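Local structure of arylmalonate decarboxylase (Bordetella bronchiseptica, 3DTV) at residues Ile12-Ala17 / Ser36-Gly41; Pro21-Arg26 / Leu191-Ala196; Gly116-Ala121 / Ser142-Gly147; Val120-Ala125 / Arg133-Leu138; Thr166-Cys171 / Pro198-Arg203. The protein catalyses the decarboxylation of 2-aryl-2-methylmalonate, taking up a proton to give 2-arylpropionate and carbon dioxide. All blocks are in the same frame, centred on the assembly; numbering follows the deposited sequence.

How the contacts relate
From the N terminus, contact 1 closes a short loop between strands 9-13 and 33-37 of the first four-stranded parallel sheet. Contact 2 opens inside that loop, on helix 20-25, and closes far along the chain at 191-196, so the two cross; V13 CG1 also packs on P21 CG. Contacts 3 and 4 are nested within the long loop of contact 2. Both start on strand 119-124 of the second sheet and share V120 and A121; contact 4 closes first, on helix 128-140, and contact 3 then closes on strand 144-150. Contact 5 crosses contact 2 and pairs helices 164-176 and 196-204; L167 packs against the 191-196 loop, and L170 and C171 against A123 of contact 4.

Contact 1. Residues Ile12-Ala17 / Ser36-Gly41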
# COMPACT_ATOMS: atom_id res chain seq x y z
N ILE D 12 1.21 -10.48 2.43
CA ILE D 12 0.14 -10.87 3.36
C ILE D 12 -0.99 -9.85 3.20
O ILE D 12 -0.76 -8.65 3.36
CB ILE D 12 0.63 -10.88 4.85
CG1 ILE D 12 1.88 -11.80 5.02
CG2 ILE D 12 -0.50 -11.31 5.82
CD1 ILE D 12 2.51 -11.68 6.35
N VAL D 13 -2.18 -10.30 2.86
CA VAL D 13 -3.30 -9.40 2.71
C VAL D 13 -4.53 -9.94 3.42
O VAL D 13 -4.81 -11.14 3.38
CB VAL D 13 -3.70 -9.17 1.22
CG1 VAL D 13 -2.56 -8.54 0.39
CG2 VAL D 13 -4.11 -10.50 0.59
N PRO D 14 -5.33 -9.06 4.01
CA PRO D 14 -6.67 -9.51 4.41
C PRO D 14 -7.59 -9.73 3.17
O PRO D 14 -7.43 -9.06 2.14
CB PRO D 14 -7.21 -8.34 5.23
CG PRO D 14 -6.55 -7.16 4.75
CD PRO D 14 -5.12 -7.62 4.29
N PRO D 15 -8.58 -10.64 3.28
CA PRO D 15 -9.43 -10.95 2.15
C PRO D 15 -10.07 -9.76 1.50
O PRO D 15 -10.33 -9.83 0.30
CB PRO D 15 -10.48 -11.85 2.75
CG PRO D 15 -9.77 -12.51 3.92
CD PRO D 15 -8.96 -11.40 4.49
N ALA D 16 -10.23 -8.63 2.19
CA ALA D 16 -10.83 -7.42 1.57
C ALA D 16 -9.86 -6.74 0.62
O ALA D 16 -10.27 -5.83 -0.13
CB ALA D 16 -11.30 -6.43 2.63
N ALA D 17 -8.58 -7.11 0.67
CA ALA D 17 -7.61 -6.58 -0.30
C ALA D 17 -7.01 -7.72 -1.14
O ALA D 17 -5.85 -7.65 -1.48
CB ALA D 17 -6.48 -5.78 0.41
N SER D 36 -0.72 -14.56 1.00
CA SER D 36 -1.21 -15.31 2.14
C SER D 36 -2.29 -14.47 2.79
O SER D 36 -2.09 -13.29 3.15
CB SER D 36 -0.09 -15.62 3.14
OG SER D 36 -0.49 -16.62 4.04
N GLY D 37 -3.46 -15.07 2.93
CA GLY D 37 -4.58 -14.32 3.44
C GLY D 37 -4.60 -14.50 4.92
O GLY D 37 -4.69 -15.66 5.40
N LEU D 38 -4.54 -13.39 5.65
CA LEU D 38 -4.73 -13.42 7.09
C LEU D 38 -6.06 -14.16 7.35
O LEU D 38 -7.05 -14.04 6.52
CB LEU D 38 -4.81 -11.99 7.64
CG LEU D 38 -3.54 -11.19 7.80
CD1 LEU D 38 -3.80 -9.67 7.93
CD2 LEU D 38 -2.73 -11.73 8.98
N GLY D 39 -6.09 -14.88 8.46
CA GLY D 39 -7.26 -15.67 8.82
C GLY D 39 -8.49 -14.83 9.16
O GLY D 39 -9.38 -15.28 9.92
N LEU D 40 -8.56 -13.62 8.60
CA LEU D 40 -9.61 -12.64 9.00
C LEU D 40 -11.05 -12.99 8.63
O LEU D 40 -12.01 -12.58 9.32
CB LEU D 40 -9.28 -11.25 8.44
CG LEU D 40 -8.63 -10.23 9.36
CD1 LEU D 40 -7.81 -10.81 10.50
CD2 LEU D 40 -7.94 -9.16 8.58
N GLY D 41 -11.21 -13.72 7.54
CA GLY D 41 -12.52 -14.21 7.14
C GLY D 41 -12.97 -15.42 7.95
O GLY D 41 -14.10 -15.89 7.80
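The carbonyls of S36 and V13 and the rings of P14 and P15 are the flat groups that meet partners across this contact. S36 O accepts from V13 N at 3.0 Å, a little out of the carbonyl plane. V13 O takes L38 N at 3.2 Å from above its plane, 48° out of it, while G37 CA approaches the same oxygen at a comparable distance and supplies a CH...O contact. The proline rings add carbon contacts: P14 CB meets L40 CD2 at 3.5 Å, and P15 brings its CD to L40 CB at 4.0 Å, the two side chains crossing at about a right angle. L38 O lies 3.8 Å from that same P15 CD. On the I12 and S36 face, CG2 of I12 touches L38 CG at 3.6 Å; CG2 is anti to the backbone N (I12 CG1 chi1 -55°), beside the carbonyl carbon. This apolar pair lies next to helix 48-64, where I12 also rests on H58 and L62. The polar end of S36 is hydrogen-bonded to ND1 of H58. I12 pairs with S36 and V13 with G37; the strands end there, and the chains separate only beyond P14. These are parallel neighbours in the beta-alpha-beta unit of strand 9-13, helix 20-25 and strand 33-37, the latter being the outermost strand of its sheet.

Contact 2. Residues Pro21-Arg26 / Leu191-Ala196; sequences PADGAR and LLTLDA
D23 reaches across from its helix to the 191-196 loop, and each atom of its side chain meets something there. CB lies 3.8 Å from L192 CD2. From there CG swings anti to the backbone N (chi1 -150°), which carries the carboxylate over to T193. OD2 is the more firmly held oxygen: T193 OG1 donates to it at 2.7 Å and T193 N at 2.9 Å, both on its syn side and somewhat out of the carboxylate plane, and a water that also donates to L191 O adds a third donor to OD2. The N-H of T193 is shared, mainly with OD2 and only weakly with D23 OD1, at 3.3 Å from T193 N. A second weak bond runs from L194 N to D23 OD1 at 3.4 Å. The hydroxyl of T193 is in addition hydrogen-bonded to S210 OG. Joined in this way are helix 20-25, which lies in the beta-alpha-beta unit of the first parallel sheet, and the loop that follows strand 183-186 of the second, so the carboxylate bridges the two sheet-bearing halves of the fold seen in the Asp/Glu racemase clan. P213 of helix 211-223 touches D23, T193 and L194. Three residues on, R26 lies antiparallel to L194, with R26 CD 3.3 Å from L194 CD1 and L194 CB over one guanidinium face. R26 then makes a salt bridge with D195, NH1 to OD1 at 3.1 Å, weak in geometry, with the guanidinium and carboxylate planes 87° apart; D195 OD2 sits in plane at the guanidinium edge and takes a weak bond from NH2.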
# COMPACT_ATOMS: atom_id res chain seq x y z
N PRO D 21 -2.14 -7.61 -4.62
CA PRO D 21 -0.92 -8.11 -5.22
C PRO D 21 -0.91 -7.98 -6.76
O PRO D 21 0.13 -7.66 -7.33
CB PRO D 21 -0.92 -9.58 -4.78
CG PRO D 21 -1.62 -9.56 -3.47
CD PRO D 21 -2.76 -8.61 -3.74
N ALA D 22 -2.04 -8.26 -7.41
CA ALA D 22 -2.12 -8.26 -8.88
C ALA D 22 -2.06 -6.84 -9.46
O ALA D 22 -1.71 -6.64 -10.65
CB ALA D 22 -3.40 -9.00 -9.36
N ASP D 23 -2.40 -5.87 -8.62
CA ASP D 23 -2.27 -4.48 -8.97
C ASP D 23 -0.81 -4.08 -9.20
O ASP D 23 -0.49 -3.41 -10.20
CB ASP D 23 -2.91 -3.58 -7.92
CG ASP D 23 -3.43 -2.26 -8.51
OD1 ASP D 23 -3.47 -2.14 -9.74
OD2 ASP D 23 -3.81 -1.36 -7.74
N GLY D 24 0.07 -4.48 -8.30
CA GLY D 24 1.50 -4.26 -8.52
C GLY D 24 2.13 -5.24 -9.50
O GLY D 24 3.02 -4.87 -10.28
N ALA D 25 1.67 -6.49 -9.48
CA ALA D 25 2.20 -7.49 -10.41
C ALA D 25 2.11 -7.04 -11.88
O ALA D 25 2.92 -7.43 -12.72
CB ALA D 25 1.50 -8.83 -10.23
N ARG D 26 1.09 -6.24 -12.17
CA ARG D 26 0.92 -5.64 -13.50
C ARG D 26 2.19 -4.91 -13.97
O ARG D 26 2.52 -4.93 -15.18
CB ARG D 26 -0.25 -4.70 -13.52
CG ARG D 26 -0.77 -4.48 -14.96
CD ARG D 26 -1.23 -3.10 -15.31
NE ARG D 26 -2.57 -2.76 -14.84
CZ ARG D 26 -3.46 -2.03 -15.50
NH1 ARG D 26 -3.18 -1.58 -16.72
NH2 ARG D 26 -4.65 -1.75 -14.95
N LEU D 191 -10.20 -1.93 -5.49
CA LEU D 191 -10.20 -1.88 -6.95
C LEU D 191 -8.77 -1.85 -7.40
O LEU D 191 -7.90 -1.46 -6.61
CB LEU D 191 -10.84 -0.57 -7.45
CG LEU D 191 -11.11 -0.48 -8.96
CD1 LEU D 191 -12.45 -1.21 -9.24
CD2 LEU D 191 -11.10 0.93 -9.48
N LEU D 192 -8.52 -2.29 -8.63
CA LEU D 192 -7.22 -2.08 -9.26
C LEU D 192 -7.04 -0.59 -9.55
O LEU D 192 -7.91 0.05 -10.11
CB LEU D 192 -7.10 -2.92 -10.54
CG LEU D 192 -7.29 -4.44 -10.27
CD1 LEU D 192 -7.49 -5.25 -11.60
CD2 LEU D 192 -6.11 -4.93 -9.52
N THR D 193 -5.90 -0.04 -9.17
CA THR D 193 -5.70 1.42 -9.13
C THR D 193 -4.72 1.93 -10.20
O THR D 193 -4.69 3.16 -10.49
CB THR D 193 -5.20 1.91 -7.72
OG1 THR D 193 -3.91 1.36 -7.47
CG2 THR D 193 -6.10 1.46 -6.60
N LEU D 194 -3.91 1.02 -10.77
CA LEU D 194 -2.86 1.43 -11.73
C LEU D 194 -3.36 2.41 -12.83
O LEU D 194 -2.64 3.33 -13.19
CB LEU D 194 -2.23 0.21 -12.40
CG LEU D 194 -0.84 -0.30 -12.03
CD1 LEU D 194 -0.15 -0.61 -13.37
CD2 LEU D 194 -0.04 0.76 -11.24
N ASP D 195 -4.55 2.21 -13.36
CA ASP D 195 -5.02 3.03 -14.47
C ASP D 195 -5.43 4.42 -14.03
O ASP D 195 -5.49 5.32 -14.84
CB ASP D 195 -6.16 2.34 -15.23
CG ASP D 195 -5.66 1.23 -16.13
OD1 ASP D 195 -4.46 1.19 -16.51
OD2 ASP D 195 -6.49 0.38 -16.47
N ALA D 196 -5.69 4.61 -12.74
CA ALA D 196 -6.08 5.92 -12.26
C ALA D 196 -4.86 6.86 -12.11
O ALA D 196 -5.00 8.09 -12.09
CB ALA D 196 -6.82 5.79 -10.96
O HOH W 1 -5.46 -2.06 -5.47

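Contact 3. Residues Gly116-Ala121 / Ser142-Gly147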
# COMPACT_ATOMS: atom_id res chain seq x y z
N GLY D 116 9.93 12.90 -3.77
CA GLY D 116 10.19 14.21 -3.16
C GLY D 116 8.94 14.99 -2.78
O GLY D 116 8.93 16.20 -2.84
N VAL D 117 7.89 14.28 -2.36
CA VAL D 117 6.66 14.91 -1.87
C VAL D 117 6.72 15.16 -0.34
O VAL D 117 7.05 14.26 0.43
CB VAL D 117 5.45 14.06 -2.20
CG1 VAL D 117 4.22 14.56 -1.45
CG2 VAL D 117 5.21 14.06 -3.72
N ARG D 118 6.39 16.38 0.09
CA ARG D 118 6.27 16.70 1.50
C ARG D 118 4.84 17.03 1.86
O ARG D 118 4.38 16.67 2.95
CB ARG D 118 7.14 17.90 1.86
CG ARG D 118 6.98 18.33 3.30
CD ARG D 118 8.24 18.07 4.10
NE ARG D 118 8.04 18.39 5.52
CZ ARG D 118 7.74 19.61 5.99
NH1 ARG D 118 7.57 20.64 5.14
NH2 ARG D 118 7.58 19.80 7.30
N ARG D 119 4.13 17.71 0.97
CA ARG D 119 2.74 18.06 1.22
C ARG D 119 1.87 17.08 0.47
O ARG D 119 1.84 17.06 -0.76
CB ARG D 119 2.44 19.51 0.86
CG ARG D 119 3.26 20.51 1.68
CD ARG D 119 2.76 21.97 1.55
NE ARG D 119 2.46 22.46 2.90
CZ ARG D 119 1.25 22.81 3.32
NH1 ARG D 119 0.20 22.78 2.48
NH2 ARG D 119 1.09 23.20 4.59
N VAL D 120 1.15 16.25 1.22
CA VAL D 120 0.45 15.14 0.59
C VAL D 120 -1.06 15.17 0.85
O VAL D 120 -1.50 15.22 2.00
CB VAL D 120 1.12 13.79 0.99
CG1 VAL D 120 1.20 13.66 2.51
CG2 VAL D 120 0.40 12.67 0.34
N ALA D 121 -1.85 15.16 -0.22
CA ALA D 121 -3.29 15.05 -0.10
C ALA D 121 -3.69 13.58 -0.04
O ALA D 121 -3.07 12.73 -0.69
CB ALA D 121 -4.00 15.75 -1.26
N SER D 142 7.47 12.82 9.02
CA SER D 142 7.96 14.10 8.47
C SER D 142 7.18 14.65 7.29
O SER D 142 7.62 15.60 6.63
CB SER D 142 9.46 14.02 8.16
OG SER D 142 10.22 13.93 9.36
N LEU D 143 6.01 14.07 7.01
CA LEU D 143 5.14 14.56 5.94
C LEU D 143 4.15 15.59 6.49
O LEU D 143 3.92 15.66 7.70
CB LEU D 143 4.41 13.41 5.24
CG LEU D 143 5.18 12.69 4.13
CD1 LEU D 143 6.36 13.54 3.64
CD2 LEU D 143 5.68 11.33 4.58
N VAL D 144 3.56 16.39 5.59
CA VAL D 144 2.45 17.26 5.95
C VAL D 144 1.20 16.80 5.20
O VAL D 144 1.00 17.14 4.03
CB VAL D 144 2.75 18.76 5.66
CG1 VAL D 144 1.61 19.65 6.15
CG2 VAL D 144 4.05 19.18 6.31
N PRO D 145 0.35 16.00 5.87
CA PRO D 145 -0.97 15.69 5.34
C PRO D 145 -1.78 16.97 5.15
O PRO D 145 -1.86 17.79 6.07
CB PRO D 145 -1.60 14.85 6.45
CG PRO D 145 -0.48 14.32 7.20
CD PRO D 145 0.62 15.31 7.14
N THR D 146 -2.37 17.14 3.97
CA THR D 146 -3.15 18.33 3.62
C THR D 146 -4.65 17.97 3.47
O THR D 146 -5.29 17.63 4.46
CB THR D 146 -2.61 19.01 2.35
OG1 THR D 146 -2.61 18.07 1.26
CG2 THR D 146 -1.18 19.55 2.58
N GLY D 147 -5.20 18.01 2.26
CA GLY D 147 -6.60 17.61 2.03
C GLY D 147 -6.87 16.13 2.35
O GLY D 147 -5.96 15.32 2.44
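V144 stands between two arginines, R118 and R119, that present their guanidinium groups to it differently. R118 and V144 cross obliquely, and V144 CG2 sits 3.7 Å above the R118 guanidinium plane, over its centre. The R118 chain leaves with CG anti to the backbone N (chi1 176°) and bends at chi2 (112°), which brings NE to S142 O at 3.0 Å. R119 instead runs side by side with V144, both pointing the same way, so that V144 CG1 comes over one face of its guanidinium, 3.9 Å from NH2. T146 crosses R119 at about a right angle and brings CG2 to within 3.5 Å of R119 NH1, whose charged partner is D180. The hydroxyl of T146 is hydrogen-bonded to S181 OG. Beneath these side chains R119 pairs in parallel with V144 and V120 with P145: V144 N donates to R118 O (2.8 Å), V120 N to V144 O (3.0 Å) and T146 N to V120 O (2.9 Å). The register then slips at T146, A121 lying opposite G147, and the 42° between the short strand segments reflects this irregularity as well as any twist. S142 is the C-prime residue of a Schellman motif ending helix 128-140, on whose A135 and L138 P145 rests. Strand 144-150 is outermost in its sheet; strand 119-124 lies between it and strand 183-186, bonding to the latter through A121.

Contact 4. Residues Val120-Ala125 / Arg133-Leu138; sequences VALATA and RLAAFL
L122 makes the closest approach to the helix, its CD2 lying 3.5 Å from L138 CD1 as the two side chains lie antiparallel, flank to flank. The other branch of L122 faces the preceding turn, with CD1 4.2 Å from both A135 CB and L134 CD1. One leucine therefore spans three helix residues, its CG set anti to the carbonyl carbon (chi1 -48°). Flanking contacts come from its strand neighbours: V120 CG1 is 4.3 Å from L138 CD1, and T124 CG2 meets L134 CD1 tip to tip at 4.0 Å. The hydroxyl of T124 is hydrogen-bonded to N131 ND2 and Y126 N, consistent with the chi1 of 72° that puts CG2 toward L134. All the direct contacts are between carbon atoms, and the segment axes come no closer than 10.5 Å, at 147° between their N-to-C directions. In the next shell L185 of strand 183-186 touches V120, L134 and L138. Helix 128-140 thus lies against one face of the sheet and connects strand 119-124 to its parallel neighbour 144-150, with F137 touching helix 104-115.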
# COMPACT_ATOMS: atom_id res chain seq x y z
N VAL D 120 1.15 16.25 1.22
CA VAL D 120 0.45 15.14 0.59
C VAL D 120 -1.06 15.17 0.85
O VAL D 120 -1.50 15.22 2.00
CB VAL D 120 1.12 13.79 0.99
CG1 VAL D 120 1.20 13.66 2.51
CG2 VAL D 120 0.40 12.67 0.34
N ALA D 121 -1.85 15.16 -0.22
CA ALA D 121 -3.29 15.05 -0.10
C ALA D 121 -3.69 13.58 -0.04
O ALA D 121 -3.07 12.73 -0.69
CB ALA D 121 -4.00 15.75 -1.26
N LEU D 122 -4.73 13.29 0.75
CA LEU D 122 -5.13 11.91 1.00
C LEU D 122 -6.40 11.55 0.24
O LEU D 122 -7.40 12.29 0.26
CB LEU D 122 -5.28 11.67 2.51
CG LEU D 122 -4.16 12.15 3.47
CD1 LEU D 122 -4.48 11.72 4.91
CD2 LEU D 122 -2.82 11.57 3.05
N ALA D 123 -6.37 10.43 -0.46
CA ALA D 123 -7.59 9.90 -1.12
C ALA D 123 -7.74 8.42 -0.76
O ALA D 123 -6.97 7.58 -1.22
CB ALA D 123 -7.53 10.09 -2.65
N THR D 124 -8.73 8.11 0.07
CA THR D 124 -8.85 6.76 0.63
C THR D 124 -10.30 6.22 0.55
O THR D 124 -11.17 6.87 -0.06
CB THR D 124 -8.39 6.72 2.09
OG1 THR D 124 -9.35 7.39 2.90
CG2 THR D 124 -6.98 7.40 2.28
N ALA D 125 -10.51 5.00 1.07
CA ALA D 125 -11.85 4.48 1.38
C ALA D 125 -11.96 4.16 2.89
O ALA D 125 -12.58 3.19 3.31
CB ALA D 125 -12.19 3.29 0.52
N ARG D 133 -5.73 8.63 11.69
CA ARG D 133 -4.52 7.84 12.10
C ARG D 133 -3.52 7.71 10.94
O ARG D 133 -2.32 7.67 11.17
CB ARG D 133 -4.92 6.47 12.65
CG ARG D 133 -5.59 6.56 13.99
CD ARG D 133 -6.38 5.28 14.24
NE ARG D 133 -7.06 5.26 15.55
CZ ARG D 133 -6.44 5.28 16.74
NH1 ARG D 133 -5.11 5.34 16.81
NH2 ARG D 133 -7.16 5.25 17.88
N LEU D 134 -4.02 7.63 9.68
CA LEU D 134 -3.14 7.75 8.51
C LEU D 134 -2.38 9.08 8.48
O LEU D 134 -1.16 9.10 8.28
CB LEU D 134 -3.95 7.67 7.21
CG LEU D 134 -3.34 6.97 5.99
CD1 LEU D 134 -3.83 7.55 4.67
CD2 LEU D 134 -1.83 6.86 6.03
N ALA D 135 -3.10 10.18 8.62
CA ALA D 135 -2.44 11.48 8.63
C ALA D 135 -1.36 11.53 9.69
O ALA D 135 -0.25 12.02 9.43
CB ALA D 135 -3.45 12.63 8.83
N ALA D 136 -1.70 11.09 10.90
CA ALA D 136 -0.77 11.17 12.03
C ALA D 136 0.42 10.23 11.83
O ALA D 136 1.53 10.58 12.20
CB ALA D 136 -1.48 10.85 13.31
N PHE D 137 0.21 9.05 11.23
CA PHE D 137 1.34 8.23 10.83
C PHE D 137 2.33 8.98 9.93
O PHE D 137 3.54 8.97 10.17
CB PHE D 137 0.88 6.97 10.13
CG PHE D 137 2.00 6.16 9.53
CD1 PHE D 137 2.71 5.26 10.31
CD2 PHE D 137 2.33 6.29 8.19
CE1 PHE D 137 3.75 4.50 9.77
CE2 PHE D 137 3.36 5.53 7.65
CZ PHE D 137 4.07 4.65 8.43
N LEU D 138 1.79 9.60 8.88
CA LEU D 138 2.56 10.39 7.92
C LEU D 138 3.28 11.57 8.58
O LEU D 138 4.47 11.75 8.35
CB LEU D 138 1.66 10.90 6.78
CG LEU D 138 1.01 9.81 5.92
CD1 LEU D 138 -0.08 10.42 4.99
CD2 LEU D 138 2.01 8.92 5.13

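Contact 5. Residues Thr166-Cys171 / Pro198-Arg203; sequences TLVDLC and PEVERR
V168 and V200 form the tight, buried part of this helix pair, where V200 CG1 presses to 3.7 Å from V168 CA and 3.9 Å from V168 CG2, the two side chains overlapping along their flanks. V200 adopts a chi1 of -34°, away from the usual staggered value, yet its CG1 still lies broadly anti to the carbonyl carbon and meets the opposing helix. C171 CB adds to this at 4.2 Å from V200 CG1. The backbones come closest at the valine pair, and the helix axes, 40° apart in direction, approach to 9.5 Å. C171 also faces I184 and L186 of strand 183-186, so the buried end of the interface continues into the sheet. The solvent side is marked by the exposed residues D169, R202 and R203 and by polar tips held within one helix or by water. There E199 lies aslant V168, its CG 3.8 Å from V168 CG2, while its OE2 takes a 2.8 Å salt-bridging bond from R202 NH1. R203 NH1 rests 3.5 Å from V168 CG1 and donates to a water, which in turn donates to D169 OD2; D169 OD1 is paired with R173. Direct contact is therefore dispersive, centred on V168 and V200 with C171 CB and E199 CG, and no direct polar bond joins the segments. The charged groups of D169 and R203 are linked through one water, so any attraction between them is probably screened.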
# COMPACT_ATOMS: atom_id res chain seq x y z
N THR D 166 -14.04 6.87 -10.80
CA THR D 166 -14.37 7.18 -9.40
C THR D 166 -13.14 7.56 -8.59
O THR D 166 -13.19 8.54 -7.84
CB THR D 166 -14.93 5.88 -8.68
OG1 THR D 166 -16.01 5.37 -9.46
CG2 THR D 166 -15.42 6.16 -7.23
N LEU D 167 -12.06 6.75 -8.72
CA LEU D 167 -10.73 7.11 -8.15
C LEU D 167 -10.08 8.38 -8.70
O LEU D 167 -9.44 9.10 -7.91
CB LEU D 167 -9.74 5.97 -8.31
CG LEU D 167 -10.27 4.60 -7.79
CD1 LEU D 167 -9.20 3.55 -8.03
CD2 LEU D 167 -10.64 4.68 -6.30
N VAL D 168 -10.18 8.60 -10.03
CA VAL D 168 -9.62 9.83 -10.62
C VAL D 168 -10.36 10.98 -9.94
O VAL D 168 -9.72 11.89 -9.39
CB VAL D 168 -9.79 9.90 -12.19
CG1 VAL D 168 -9.46 11.36 -12.74
CG2 VAL D 168 -8.91 8.86 -12.88
N ASP D 169 -11.71 10.94 -10.00
CA ASP D 169 -12.54 11.96 -9.38
C ASP D 169 -12.18 12.20 -7.91
O ASP D 169 -12.16 13.35 -7.43
CB ASP D 169 -14.01 11.57 -9.46
CG ASP D 169 -14.92 12.60 -8.83
OD1 ASP D 169 -15.53 12.30 -7.78
OD2 ASP D 169 -15.01 13.74 -9.35
N LEU D 170 -11.94 11.13 -7.18
CA LEU D 170 -11.66 11.21 -5.74
C LEU D 170 -10.34 11.96 -5.43
O LEU D 170 -10.26 12.78 -4.50
CB LEU D 170 -11.51 9.78 -5.18
CG LEU D 170 -11.27 9.68 -3.67
CD1 LEU D 170 -12.50 10.18 -2.88
CD2 LEU D 170 -10.88 8.22 -3.21
N CYS D 171 -9.27 11.59 -6.20
CA CYS D 171 -7.97 12.23 -6.07
C CYS D 171 -8.03 13.68 -6.45
O CYS D 171 -7.28 14.49 -5.92
CB CYS D 171 -6.94 11.53 -6.97
SG CYS D 171 -6.55 9.89 -6.46
N PRO D 198 -1.73 7.52 -13.91
CA PRO D 198 -1.31 8.45 -14.97
C PRO D 198 -2.37 9.45 -15.36
O PRO D 198 -2.03 10.55 -15.83
CB PRO D 198 -1.04 7.53 -16.17
CG PRO D 198 -1.89 6.35 -15.94
CD PRO D 198 -1.74 6.13 -14.42
N GLU D 199 -3.64 9.09 -15.20
CA GLU D 199 -4.73 9.99 -15.59
C GLU D 199 -4.91 11.14 -14.62
O GLU D 199 -5.22 12.24 -15.02
CB GLU D 199 -6.06 9.25 -15.80
CG GLU D 199 -7.28 10.18 -16.02
CD GLU D 199 -7.22 11.07 -17.29
OE1 GLU D 199 -8.18 11.87 -17.50
OE2 GLU D 199 -6.24 10.98 -18.08
N VAL D 200 -4.69 10.92 -13.33
CA VAL D 200 -4.79 12.05 -12.41
C VAL D 200 -3.52 12.92 -12.51
O VAL D 200 -3.60 14.14 -12.31
CB VAL D 200 -5.07 11.64 -10.95
CG1 VAL D 200 -5.98 10.41 -10.89
CG2 VAL D 200 -3.82 11.35 -10.25
N GLU D 201 -2.38 12.30 -12.83
CA GLU D 201 -1.14 13.05 -13.03
C GLU D 201 -1.20 13.87 -14.32
O GLU D 201 -0.70 14.97 -14.32
CB GLU D 201 0.08 12.15 -13.04
CG GLU D 201 0.39 11.58 -11.69
CD GLU D 201 1.61 10.67 -11.69
OE1 GLU D 201 1.91 10.11 -10.61
OE2 GLU D 201 2.27 10.51 -12.73
N ARG D 202 -1.75 13.31 -15.40
CA ARG D 202 -2.11 14.09 -16.63
C ARG D 202 -3.01 15.28 -16.29
O ARG D 202 -2.74 16.41 -16.70
CB ARG D 202 -2.81 13.20 -17.67
CG ARG D 202 -3.20 13.92 -19.01
CD ARG D 202 -4.68 13.61 -19.33
NE ARG D 202 -4.91 13.62 -20.77
CZ ARG D 202 -5.36 12.57 -21.45
NH1 ARG D 202 -5.62 11.42 -20.81
NH2 ARG D 202 -5.54 12.67 -22.76
N ARG D 203 -4.07 15.02 -15.52
CA ARG D 203 -4.98 16.08 -15.09
C ARG D 203 -4.46 17.13 -14.13
O ARG D 203 -4.78 18.30 -14.28
CB ARG D 203 -6.29 15.51 -14.56
CG ARG D 203 -7.21 15.14 -15.70
CD ARG D 203 -8.55 14.62 -15.25
NE ARG D 203 -9.39 15.70 -14.61
CZ ARG D 203 -10.59 15.39 -14.11
NH1 ARG D 203 -11.07 14.07 -14.22
NH2 ARG D 203 -11.33 16.39 -13.50
O HOH W 2 -13.22 13.90 -12.06